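Side-chain contacts in eukaryotic peptide chain release factor GTP-binding subunit (Schizosaccharomyces pombe, PDB 1R5B), which is the GTP-binding subunit of a eukaryotic peptide chain release factor, a multidomain translation factor whose nucleotide-binding domain resembles that of elongation factor Tu: residues 145-150 with 258-263; 218-221 with 225-228; 293-298 with 440-445; 305-310 with 359-364; 391-396 with 432-437. All coordinates share one frame; numbering follows the deposited sequence.

Contact 1 (145-150 with 258-263); sequences ADIGVL and EYLDSM
Ile147 and Met263 carry the apolar contact between a strand and the chain leaving a helix. The thioether sulfur settles against the longer isoleucine branch, with Met263 SD 3.7 Å from Ile147 CD1 and 3.8 Å from Ile147 CG1. Met263 is bent at its last torsion (chi3 122°), which brings CE back to 4.0 Å from Ile147 CG1, and the two side chains cross obliquely. The other isoleucine branch, anti to the backbone N, touches two partners: Ile147 CG2 lies 4.1 Å from Met263 SD and 4.2 Å from Leu260 CD1, in the last turn of helix 256-262.

The sheet concerned is the mainly parallel one of a P-loop nucleotide-binding domain, and strand 147-153 runs in it between strands 42-50 and 184-189. Val44 and Ile46 of the first touch Ile147, while Val185 of the second touches Met263.

Polar bonds anchor the chain at the helix end and at the start of the strand. Met263 N bonds to Tyr259 O at 2.9 Å, and Arg121 NH1 donates to both Leu260 O and Met263 O. On the strand, Asp146 OD2 pairs with Arg268 and accepts from Asn45 N.

Contact 2 (218-221 with 225-228); sequences AGYN and DVKY
The first torsions of Tyr220 and Val226 differ, and each sends its group to a different neighbour. In Tyr220 the ring swings beside its own backbone N (chi1 -67°), which brings its edge to Asp225: Asp225 CB lies near the ring plane, 4.3 Å from Tyr220 CD2. In Val226, CG1 is anti to the backbone N, which puts CG2 beside that N, and Val226 CG2 lies 3.9 Å from Tyr220 CB. The two methyls then serve different aromatic residues, for Val226 CG1 sits 3.3 Å above one face of the Tyr228 ring, offset toward the rim.

A single main-chain bond ties the segments: Asp225 N gives its hydrogen to Asn221 O at 2.8 Å. The acceptor is addressed almost head-on, with a C=O...N angle of 171°, although the N-H itself is bent at 139°. Beside this bond the aspartate side chain closes on the same carbonyl, Asp225 CB lying 3.0 Å from Asn221 O. The bond spans the short helix 222-225, which carries the chain from helix 200-218 into strand 226-230, the outermost parallel strand of the nucleotide-binding sheet.

Tyr220 OH bonds to Ile181 O, and its ring makes a cation-pi contact with Arg177. The phenol is therefore held at both its hydroxyl and its ring, so its rotation is probably restricted, and Val226 packs against a tyrosine whose polar end is already engaged.

Contact 3 (293-298 with 440-445); sequences IEAGSI and EDYQYM
Glu294 reaches Tyr444 in two ways at once, by a bridging water and by direct packing of its carboxylate on the tyrosine. The water donates to Glu294 OE1 at 2.8 Å and accepts from Tyr444 N at 3.1 Å, so a side-chain charge on one domain is coupled to a backbone amide on another. Glu294 and Ala295 form a classic beta bulge opposite Ile275, in the strand-rich domain that follows the nucleotide-binding one, whereas Tyr444 belongs to the short helix 443-446 in the C-terminal domain.

At the bulge both side chains face 440-445: Glu294 meets the helix, Ala295 the tyrosine just before it. Glu294 bends at its second torsion (chi2 -60°), which sets the carboxylate beside the start of the tyrosine side chain, with Glu294 OE1 3.4 Å from Tyr444 CB. The two side chains cross at about a right angle, while the carboxylate and ring planes are 35° apart. The bridging water lies at the edge of the Tyr444 ring, in its plane. Lys292 makes a cation-pi contact with the same ring.

Apolar contacts lie beside this polar one. Met445, bent at chi2 and chi3, brings SD to 3.8 Å from Glu294 CG. Ala295 offers its methyl obliquely to the second tyrosine, where Ala295 CB is 3.6 Å from Tyr442 CE2 and 3.8 Å from Tyr442 CD2.

Contact 4 (305-310 with 359-364); sequences LVMPIN and VHATTR
Met307 lies alongside Val359, the two side chains running in opposite senses. The stem of the methionine does the touching: Met307 CB is 3.9 Å from Val359 CG1, and Met307 CG is 4.1 Å from that same methyl. The shortest approach is to the backbone, with Met307 CG 3.8 Å from Val359 O. This is a junction between two beta domains, since Met307 ends strand 302-307 of the antiparallel barrel-like sheet in the middle of the chain, and Val359 leads into the two-stranded ribbon of 361-362 and 433-435.

The first torsion of Val359 (chi1 71°) leaves CG1 flanked by both its backbone N and its carbonyl carbon, and it is this methyl that meets the methionine. The methionine folds at chi2 and chi3, and its methyl comes only loosely near the ribbon, Met307 CE standing 4.5 Å from Ala361 CB. Ala361 is approached more closely by the following residue, as Pro308 CB stands 4.0 Å away from Ala361 CB. A cis peptide bond joins Met307 to Pro308 at the tight turn between strands 302-307 and 311-319. Cys435, from the neighbouring ribbon strand, touches both Met307 and Pro308 and so extends the apolar surface.

Farther along, the chain turns a corner at Thr363 on its way into strand 364-371. An ST turn accompanies that corner, and the hydroxyl of Thr362 is shared with Leu466 O. Within the turn, Arg364 N donates to Thr362 OG1 at 3.2 Å, nearly straight at 165°.

Contact 5 (391-396 with 432-437); sequences AVEEVS and TPVCME
Glu393 presents one face of its carboxylate to Thr432, whose hydroxyl oxygen stands over the group instead of at its edge. Thr432 OG1 is almost equally distant from the three atoms of the group, 3.9 Å from Glu393 CD, 3.9 Å from Glu393 OE1 and 4.0 Å from Glu393 OE2. Such an approach from above is contact packing, not a directed hydrogen bond, and the two side chains cross at about a right angle.

The torsions explain how the groups come to overlie each other. Glu393 has CG anti to the backbone N (chi1 -163°) and then bends at chi2 (36°), folding the carboxylate across toward the threonine. Thr432 in turn keeps OG1 between its backbone N and carbonyl carbon (chi1 63°), which places the oxygen over the carboxylate.

Nearer the backbone, the aliphatic part of the glutamate meets the strand. Glu393 CG is 4.2 Å from Thr432 O and 4.3 Å from Val434 CG1. The other valine methyl reaches Ala391, with Val434 CG2 4.3 Å from Ala391 CB. Val434 is thus touched lightly, one methyl each, by Glu393 and Ala391, and Ile388 touches it as well.

That loop runs between strands 385-387 and 396-397, its backbone pinned by Glu393 to Met386 and by Ser396 to Glu429. The chain turns a corner at Thr432, where strand 426-430 of the six-stranded antiparallel sheet gives way to the ribbon strand 433-435, as fits the C-terminal beta-barrel domain found in relatives of elongation factor 1A.

Contacts 1 and 2 lie in the nucleotide-binding domain, their centres 14 Å apart, and both reach the same mainly parallel sheet; contact 2 is nested in the loop that contact 1 closes. The other three follow later in the chain. Contact 3 opens first, and contacts 4 and 5 fall inside the loop it closes, one after the other. Those two share the ribbon of strands 361-362 and 433-435, with centres 10 Å apart, and contact 3 touches contact 5 through Met445 and Glu437. Contacts 2 and 5 lie 41 Å apart on opposite sides of the chain's centre. Contacts 3 and 4 join the two beta domains, contact 3 being the nearer to contact 1 (centres 17 Å against 32 Å).

Contact 1 (145-150 with 258-263)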
# COMPACT_ATOMS: atom_id res chain seq x y z
N ALA A 145 -3.85 8.76 -9.62
CA ALA A 145 -4.61 7.79 -8.84
C ALA A 145 -3.80 6.52 -8.58
O ALA A 145 -3.01 6.11 -9.40
CB ALA A 145 -5.89 7.44 -9.58
N ASP A 146 -3.99 5.94 -7.41
CA ASP A 146 -3.48 4.60 -7.11
C ASP A 146 -4.47 3.54 -7.54
O ASP A 146 -4.08 2.45 -7.95
CB ASP A 146 -3.21 4.43 -5.62
CG ASP A 146 -2.08 5.30 -5.13
OD1 ASP A 146 -0.97 5.22 -5.68
OD2 ASP A 146 -2.21 6.11 -4.21
N ILE A 147 -5.76 3.85 -7.42
CA ILE A 147 -6.83 2.90 -7.65
C ILE A 147 -7.91 3.57 -8.49
O ILE A 147 -8.30 4.69 -8.21
CB ILE A 147 -7.44 2.45 -6.31
CG1 ILE A 147 -6.42 1.74 -5.42
CG2 ILE A 147 -8.64 1.54 -6.55
CD1 ILE A 147 -6.83 1.70 -3.94
N GLY A 148 -8.38 2.89 -9.52
CA GLY A 148 -9.48 3.35 -10.34
C GLY A 148 -10.62 2.38 -10.15
O GLY A 148 -10.42 1.18 -10.23
N VAL A 149 -11.80 2.91 -9.83
CA VAL A 149 -12.99 2.09 -9.64
C VAL A 149 -14.01 2.48 -10.70
O VAL A 149 -14.49 3.62 -10.71
CB VAL A 149 -13.61 2.28 -8.25
CG1 VAL A 149 -14.83 1.37 -8.09
CG2 VAL A 149 -12.58 1.98 -7.15
N LEU A 150 -14.30 1.58 -11.63
CA LEU A 150 -15.33 1.81 -12.64
C LEU A 150 -16.64 1.27 -12.08
O LEU A 150 -16.74 0.09 -11.79
CB LEU A 150 -14.96 1.12 -13.96
CG LEU A 150 -15.98 1.16 -15.10
CD1 LEU A 150 -16.22 2.57 -15.56
CD2 LEU A 150 -15.49 0.31 -16.27
N GLU A 258 -12.96 -4.01 1.97
CA GLU A 258 -12.06 -5.06 2.42
C GLU A 258 -10.99 -5.31 1.36
O GLU A 258 -9.82 -5.50 1.67
CB GLU A 258 -12.87 -6.32 2.66
CG GLU A 258 -12.09 -7.53 3.13
CD GLU A 258 -12.98 -8.74 3.32
OE1 GLU A 258 -14.22 -8.57 3.43
OE2 GLU A 258 -12.44 -9.87 3.35
N TYR A 259 -11.40 -5.32 0.10
CA TYR A 259 -10.50 -5.47 -1.02
C TYR A 259 -9.58 -4.24 -1.19
O TYR A 259 -8.38 -4.39 -1.43
CB TYR A 259 -11.30 -5.72 -2.31
CG TYR A 259 -10.40 -5.85 -3.49
CD1 TYR A 259 -9.71 -7.04 -3.73
CD2 TYR A 259 -10.18 -4.76 -4.33
CE1 TYR A 259 -8.85 -7.15 -4.80
CE2 TYR A 259 -9.30 -4.87 -5.40
CZ TYR A 259 -8.64 -6.06 -5.63
OH TYR A 259 -7.79 -6.18 -6.68
N LEU A 260 -10.15 -3.04 -1.10
CA LEU A 260 -9.38 -1.80 -1.19
C LEU A 260 -8.29 -1.72 -0.11
O LEU A 260 -7.21 -1.19 -0.33
CB LEU A 260 -10.31 -0.59 -1.05
CG LEU A 260 -10.74 0.24 -2.27
CD1 LEU A 260 -10.76 -0.55 -3.55
CD2 LEU A 260 -12.10 0.91 -2.00
N ASP A 261 -8.59 -2.30 1.06
CA ASP A 261 -7.68 -2.25 2.19
C ASP A 261 -6.40 -3.04 1.99
O ASP A 261 -5.33 -2.57 2.33
CB ASP A 261 -8.39 -2.73 3.46
CG ASP A 261 -7.55 -2.51 4.69
OD1 ASP A 261 -7.30 -1.34 5.03
OD2 ASP A 261 -7.10 -3.44 5.38
N SER A 262 -6.50 -4.25 1.45
CA SER A 262 -5.34 -5.15 1.34
C SER A 262 -4.80 -5.27 -0.10
O SER A 262 -3.81 -5.94 -0.33
CB SER A 262 -5.71 -6.53 1.87
OG SER A 262 -6.85 -7.03 1.20
N MET A 263 -5.49 -4.62 -1.05
CA MET A 263 -5.04 -4.42 -2.43
C MET A 263 -3.57 -4.09 -2.51
O MET A 263 -3.08 -3.20 -1.85
CB MET A 263 -5.73 -3.18 -3.00
CG MET A 263 -6.61 -3.42 -4.09
SD MET A 263 -7.21 -1.89 -4.73
CE MET A 263 -6.61 -2.17 -6.38

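Contact 2 (218-221 with 225-228)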
# COMPACT_ATOMS: atom_id res chain seq x y z
N ALA A 218 -10.07 -1.13 -24.69
CA ALA A 218 -9.00 -0.59 -23.86
C ALA A 218 -7.93 -1.59 -23.42
O ALA A 218 -7.11 -1.25 -22.61
CB ALA A 218 -9.59 0.12 -22.64
N GLY A 219 -7.94 -2.79 -23.96
CA GLY A 219 -6.84 -3.72 -23.75
C GLY A 219 -6.78 -4.46 -22.42
O GLY A 219 -5.92 -5.31 -22.27
N TYR A 220 -7.68 -4.16 -21.48
CA TYR A 220 -7.67 -4.85 -20.18
C TYR A 220 -7.86 -6.36 -20.35
O TYR A 220 -8.86 -6.80 -20.90
CB TYR A 220 -8.77 -4.31 -19.25
CG TYR A 220 -8.55 -2.90 -18.82
CD1 TYR A 220 -9.27 -1.86 -19.38
CD2 TYR A 220 -7.60 -2.59 -17.85
CE1 TYR A 220 -9.05 -0.53 -18.98
CE2 TYR A 220 -7.38 -1.27 -17.43
CZ TYR A 220 -8.10 -0.25 -18.00
OH TYR A 220 -7.89 1.05 -17.60
N ASN A 221 -6.87 -7.13 -19.90
CA ASN A 221 -6.97 -8.59 -19.79
C ASN A 221 -7.61 -8.90 -18.44
O ASN A 221 -7.05 -8.57 -17.40
CB ASN A 221 -5.57 -9.23 -19.91
CG ASN A 221 -5.55 -10.72 -19.60
OD1 ASN A 221 -5.06 -11.52 -20.40
ND2 ASN A 221 -6.06 -11.10 -18.43
N ASP A 225 -5.92 -8.21 -14.84
CA ASP A 225 -5.94 -6.75 -14.77
C ASP A 225 -7.23 -6.17 -14.18
O ASP A 225 -7.32 -4.97 -14.01
CB ASP A 225 -5.79 -6.14 -16.16
CG ASP A 225 -4.40 -6.27 -16.72
OD1 ASP A 225 -3.65 -7.21 -16.32
OD2 ASP A 225 -3.97 -5.45 -17.58
N VAL A 226 -8.24 -6.99 -13.93
CA VAL A 226 -9.53 -6.47 -13.51
C VAL A 226 -10.07 -7.28 -12.35
O VAL A 226 -10.03 -8.50 -12.38
CB VAL A 226 -10.55 -6.47 -14.68
CG1 VAL A 226 -11.90 -5.92 -14.23
CG2 VAL A 226 -10.03 -5.67 -15.85
N LYS A 227 -10.52 -6.59 -11.32
CA LYS A 227 -11.24 -7.21 -10.21
C LYS A 227 -12.70 -6.80 -10.33
O LYS A 227 -13.00 -5.61 -10.36
CB LYS A 227 -10.69 -6.71 -8.85
CG LYS A 227 -11.34 -7.35 -7.60
CD LYS A 227 -11.20 -8.86 -7.64
CE LYS A 227 -11.42 -9.53 -6.31
NZ LYS A 227 -12.84 -9.67 -6.04
N TYR A 228 -13.60 -7.78 -10.39
CA TYR A 228 -15.04 -7.51 -10.39
C TYR A 228 -15.61 -7.75 -9.00
O TYR A 228 -15.19 -8.69 -8.30
CB TYR A 228 -15.75 -8.40 -11.41
CG TYR A 228 -15.32 -8.13 -12.83
CD1 TYR A 228 -14.32 -8.89 -13.42
CD2 TYR A 228 -15.90 -7.10 -13.56
CE1 TYR A 228 -13.90 -8.62 -14.72
CE2 TYR A 228 -15.49 -6.83 -14.86
CZ TYR A 228 -14.49 -7.59 -15.43
OH TYR A 228 -14.09 -7.34 -16.71

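Contact 3 (293-298 with 440-445)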
# COMPACT_ATOMS: atom_id res chain seq x y z
N ILE A 293 8.80 -7.03 -2.16
CA ILE A 293 8.96 -5.81 -2.93
C ILE A 293 8.18 -4.68 -2.25
O ILE A 293 6.99 -4.81 -2.04
CB ILE A 293 8.50 -6.01 -4.37
CG1 ILE A 293 9.27 -7.17 -4.99
CG2 ILE A 293 8.74 -4.74 -5.16
CD1 ILE A 293 8.78 -7.57 -6.38
N GLU A 294 8.87 -3.62 -1.86
CA GLU A 294 8.23 -2.48 -1.18
C GLU A 294 7.74 -1.42 -2.14
O GLU A 294 6.79 -0.71 -1.85
CB GLU A 294 9.17 -1.86 -0.16
CG GLU A 294 9.54 -2.80 0.97
CD GLU A 294 8.34 -3.27 1.78
OE1 GLU A 294 7.32 -2.54 1.90
OE2 GLU A 294 8.44 -4.38 2.32
N ALA A 295 8.39 -1.33 -3.29
CA ALA A 295 8.00 -0.38 -4.30
C ALA A 295 8.42 -0.88 -5.66
O ALA A 295 9.39 -1.61 -5.78
CB ALA A 295 8.69 0.97 -4.02
N GLY A 296 7.68 -0.46 -6.67
CA GLY A 296 8.07 -0.62 -8.06
C GLY A 296 7.79 -2.01 -8.57
O GLY A 296 6.97 -2.73 -8.03
N SER A 297 8.47 -2.38 -9.64
CA SER A 297 8.27 -3.70 -10.25
C SER A 297 9.58 -4.26 -10.80
O SER A 297 10.57 -3.55 -10.92
CB SER A 297 7.25 -3.58 -11.38
OG SER A 297 7.83 -2.93 -12.48
N ILE A 298 9.58 -5.54 -11.14
CA ILE A 298 10.77 -6.21 -11.65
C ILE A 298 10.38 -7.24 -12.72
O ILE A 298 9.41 -7.98 -12.55
CB ILE A 298 11.57 -6.83 -10.45
CG1 ILE A 298 12.94 -7.32 -10.87
CG2 ILE A 298 10.81 -8.00 -9.83
CD1 ILE A 298 13.94 -6.26 -10.99
N GLU A 440 6.79 8.31 5.59
CA GLU A 440 5.82 9.02 4.76
C GLU A 440 5.87 8.58 3.29
O GLU A 440 4.84 8.58 2.60
CB GLU A 440 6.13 10.53 4.87
CG GLU A 440 5.31 11.45 3.97
CD GLU A 440 5.57 12.94 4.22
OE1 GLU A 440 6.49 13.29 5.00
OE2 GLU A 440 4.83 13.76 3.63
N ASP A 441 7.06 8.23 2.80
CA ASP A 441 7.25 7.87 1.39
C ASP A 441 7.08 6.36 1.13
O ASP A 441 6.34 5.96 0.23
CB ASP A 441 8.62 8.36 0.90
CG ASP A 441 8.73 9.88 0.85
OD1 ASP A 441 7.69 10.55 0.95
OD2 ASP A 441 9.82 10.49 0.72
N TYR A 442 7.78 5.56 1.93
CA TYR A 442 7.71 4.11 1.88
C TYR A 442 7.75 3.57 3.32
O TYR A 442 8.82 3.45 3.93
CB TYR A 442 8.88 3.54 1.05
CG TYR A 442 9.06 4.18 -0.32
CD1 TYR A 442 9.89 5.27 -0.49
CD2 TYR A 442 8.40 3.68 -1.43
CE1 TYR A 442 10.05 5.86 -1.74
CE2 TYR A 442 8.55 4.26 -2.67
CZ TYR A 442 9.38 5.35 -2.82
OH TYR A 442 9.51 5.93 -4.05
N GLN A 443 6.58 3.25 3.85
CA GLN A 443 6.41 2.88 5.25
C GLN A 443 7.44 1.88 5.79
O GLN A 443 8.14 2.19 6.75
CB GLN A 443 4.99 2.37 5.49
CG GLN A 443 3.94 3.47 5.42
CD GLN A 443 2.61 3.06 6.01
OE1 GLN A 443 2.26 1.87 5.97
NE2 GLN A 443 1.85 4.02 6.55
N TYR A 444 7.54 0.69 5.19
CA TYR A 444 8.44 -0.35 5.70
C TYR A 444 9.92 0.01 5.53
O TYR A 444 10.76 -0.63 6.15
CB TYR A 444 8.15 -1.71 5.07
CG TYR A 444 6.82 -2.31 5.53
CD1 TYR A 444 5.61 -1.92 4.93
CD2 TYR A 444 6.77 -3.23 6.58
CE1 TYR A 444 4.39 -2.45 5.36
CE2 TYR A 444 5.53 -3.77 7.02
CZ TYR A 444 4.35 -3.37 6.40
OH TYR A 444 3.14 -3.89 6.83
N MET A 445 10.22 1.02 4.72
CA MET A 445 11.60 1.51 4.58
C MET A 445 11.95 2.58 5.63
O MET A 445 13.13 2.93 5.79
CB MET A 445 11.85 2.06 3.17
CG MET A 445 11.66 1.05 2.04
SD MET A 445 12.30 -0.56 2.33
CE MET A 445 13.93 -0.22 2.26
O HOH W 1 7.32 0.27 2.15

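Contact 4 (305-310 with 359-364)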
# COMPACT_ATOMS: atom_id res chain seq x y z
N LEU A 305 20.34 -2.80 -8.55
CA LEU A 305 21.46 -2.26 -7.78
C LEU A 305 21.33 -2.75 -6.36
O LEU A 305 20.24 -2.76 -5.81
CB LEU A 305 21.43 -0.73 -7.82
CG LEU A 305 22.62 -0.03 -7.19
CD1 LEU A 305 23.90 -0.31 -7.97
CD2 LEU A 305 22.37 1.46 -7.10
N VAL A 306 22.43 -3.19 -5.77
CA VAL A 306 22.44 -3.47 -4.35
C VAL A 306 22.97 -2.23 -3.65
O VAL A 306 24.15 -1.89 -3.81
CB VAL A 306 23.32 -4.67 -3.97
CG1 VAL A 306 23.12 -5.01 -2.50
CG2 VAL A 306 23.03 -5.88 -4.85
N MET A 307 22.12 -1.55 -2.90
CA MET A 307 22.58 -0.51 -1.96
C MET A 307 22.78 -1.14 -0.58
O MET A 307 22.11 -2.12 -0.26
CB MET A 307 21.57 0.64 -1.91
CG MET A 307 21.59 1.53 -3.16
SD MET A 307 23.23 1.99 -3.69
CE MET A 307 23.49 3.31 -2.68
N PRO A 308 23.67 -0.61 0.26
CA PRO A 308 24.42 0.64 0.02
C PRO A 308 25.76 0.49 -0.71
O PRO A 308 26.47 1.49 -0.86
CB PRO A 308 24.70 1.11 1.46
CG PRO A 308 24.95 -0.19 2.20
CD PRO A 308 23.99 -1.19 1.57
N ILE A 309 26.11 -0.71 -1.16
CA ILE A 309 27.43 -0.99 -1.73
C ILE A 309 27.60 -0.57 -3.20
O ILE A 309 28.72 -0.60 -3.73
CB ILE A 309 27.80 -2.49 -1.53
CG1 ILE A 309 26.76 -3.42 -2.17
CG2 ILE A 309 27.94 -2.80 -0.05
CD1 ILE A 309 27.24 -4.84 -2.32
N ASN A 310 26.51 -0.20 -3.86
CA ASN A 310 26.55 0.27 -5.24
C ASN A 310 27.03 -0.79 -6.24
O ASN A 310 27.78 -0.50 -7.18
CB ASN A 310 27.40 1.54 -5.31
CG ASN A 310 27.01 2.46 -6.46
OD1 ASN A 310 25.84 2.51 -6.85
ND2 ASN A 310 27.99 3.20 -7.00
N VAL A 359 17.04 3.45 -4.09
CA VAL A 359 16.69 3.70 -2.71
C VAL A 359 17.81 4.46 -2.03
O VAL A 359 18.98 4.20 -2.28
CB VAL A 359 16.47 2.38 -1.94
CG1 VAL A 359 17.76 1.63 -1.69
CG2 VAL A 359 15.79 2.64 -0.63
N HIS A 360 17.45 5.39 -1.15
CA HIS A 360 18.44 6.16 -0.41
C HIS A 360 19.16 5.32 0.62
O HIS A 360 18.65 4.32 1.08
CB HIS A 360 17.79 7.36 0.27
CG HIS A 360 17.31 8.40 -0.68
ND1 HIS A 360 17.96 9.61 -0.84
CD2 HIS A 360 16.27 8.41 -1.55
CE1 HIS A 360 17.33 10.32 -1.75
NE2 HIS A 360 16.30 9.62 -2.20
N ALA A 361 20.37 5.75 0.96
CA ALA A 361 21.14 5.16 2.02
C ALA A 361 21.93 6.29 2.65
O ALA A 361 22.39 7.19 1.96
CB ALA A 361 22.07 4.13 1.50
N THR A 362 22.06 6.24 3.97
CA THR A 362 22.68 7.34 4.70
C THR A 362 23.17 6.89 6.05
O THR A 362 22.87 5.78 6.48
CB THR A 362 21.65 8.49 4.85
OG1 THR A 362 22.30 9.70 5.26
CG2 THR A 362 20.66 8.21 5.96
N THR A 363 23.95 7.75 6.70
CA THR A 363 24.34 7.55 8.08
C THR A 363 23.70 8.59 8.99
O THR A 363 23.93 8.59 10.20
CB THR A 363 25.88 7.62 8.23
OG1 THR A 363 26.39 8.79 7.57
CG2 THR A 363 26.56 6.47 7.52
N ARG A 364 22.89 9.49 8.43
CA ARG A 364 22.34 10.62 9.19
C ARG A 364 20.88 10.90 8.87
O ARG A 364 20.53 11.14 7.72
CB ARG A 364 23.19 11.87 8.93
CG ARG A 364 24.61 11.75 9.44
CD ARG A 364 25.41 13.04 9.39
NE ARG A 364 26.84 12.78 9.50
CZ ARG A 364 27.65 12.43 8.49
NH1 ARG A 364 27.17 12.28 7.26
NH2 ARG A 364 28.95 12.23 8.72

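Contact 5 (391-396 with 432-437)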
# COMPACT_ATOMS: atom_id res chain seq x y z
N ALA A 391 17.04 -4.95 8.12
CA ALA A 391 18.39 -4.40 8.22
C ALA A 391 19.22 -4.92 9.41
O ALA A 391 20.13 -5.74 9.21
CB ALA A 391 18.36 -2.88 8.21
N VAL A 392 18.94 -4.46 10.63
CA VAL A 392 19.78 -4.80 11.81
C VAL A 392 21.18 -4.15 11.71
O VAL A 392 22.07 -4.68 11.04
CB VAL A 392 19.96 -6.35 12.01
CG1 VAL A 392 20.89 -6.66 13.19
CG2 VAL A 392 18.61 -7.06 12.18
N GLU A 393 21.39 -3.02 12.40
CA GLU A 393 22.67 -2.33 12.33
C GLU A 393 23.20 -1.79 13.67
O GLU A 393 23.64 -2.57 14.53
CB GLU A 393 22.64 -1.26 11.23
CG GLU A 393 24.01 -0.77 10.78
CD GLU A 393 25.06 -1.87 10.75
OE1 GLU A 393 25.00 -2.73 9.84
OE2 GLU A 393 25.95 -1.89 11.64
N GLU A 394 23.20 -0.47 13.86
CA GLU A 394 23.94 0.17 14.95
C GLU A 394 23.66 1.67 14.92
O GLU A 394 23.88 2.31 13.90
CB GLU A 394 25.45 -0.07 14.79
CG GLU A 394 26.32 0.49 15.92
CD GLU A 394 26.39 -0.42 17.13
OE1 GLU A 394 25.34 -0.97 17.53
OE2 GLU A 394 27.50 -0.58 17.70
N VAL A 395 23.20 2.23 16.03
CA VAL A 395 22.72 3.60 16.01
C VAL A 395 22.91 4.33 17.34
O VAL A 395 22.91 3.72 18.40
CB VAL A 395 21.23 3.64 15.62
CG1 VAL A 395 20.36 3.07 16.74
CG2 VAL A 395 20.80 5.06 15.27
N SER A 396 23.04 5.65 17.24
CA SER A 396 23.24 6.54 18.38
C SER A 396 22.61 7.91 18.12
O SER A 396 22.42 8.31 16.97
CB SER A 396 24.73 6.71 18.67
OG SER A 396 25.38 7.29 17.55
N THR A 432 27.96 2.40 9.67
CA THR A 432 28.03 2.19 8.22
C THR A 432 26.66 2.42 7.60
O THR A 432 25.66 2.10 8.23
CB THR A 432 28.54 0.76 7.88
OG1 THR A 432 27.61 -0.22 8.36
CG2 THR A 432 29.85 0.43 8.60
N PRO A 433 26.61 2.95 6.38
CA PRO A 433 25.35 3.37 5.76
C PRO A 433 24.27 2.28 5.71
O PRO A 433 24.58 1.12 5.51
CB PRO A 433 25.77 3.76 4.34
CG PRO A 433 27.19 4.09 4.43
CD PRO A 433 27.75 3.17 5.47
N VAL A 434 23.01 2.67 5.91
CA VAL A 434 21.91 1.72 5.79
C VAL A 434 20.81 2.33 4.94
O VAL A 434 20.61 3.54 4.93
CB VAL A 434 21.40 1.20 7.19
CG1 VAL A 434 21.91 2.07 8.33
CG2 VAL A 434 19.88 1.06 7.24
N CYS A 435 20.11 1.47 4.20
CA CYS A 435 19.07 1.93 3.29
C CYS A 435 17.84 2.29 4.05
O CYS A 435 17.46 1.59 4.98
CB CYS A 435 18.74 0.85 2.27
SG CYS A 435 20.18 0.34 1.31
N MET A 436 17.22 3.39 3.67
CA MET A 436 16.02 3.87 4.34
C MET A 436 15.35 4.94 3.50
O MET A 436 15.98 5.56 2.64
CB MET A 436 16.35 4.42 5.75
CG MET A 436 17.22 5.68 5.76
SD MET A 436 17.58 6.42 7.40
CE MET A 436 18.41 5.13 8.11
N GLU A 437 14.06 5.12 3.72
CA GLU A 437 13.32 6.26 3.22
C GLU A 437 12.44 6.80 4.36
O GLU A 437 12.19 6.10 5.34
CB GLU A 437 12.40 5.85 2.06
CG GLU A 437 13.10 5.20 0.88
CD GLU A 437 13.73 6.18 -0.07
OE1 GLU A 437 13.24 7.31 -0.24
OE2 GLU A 437 14.74 5.79 -0.68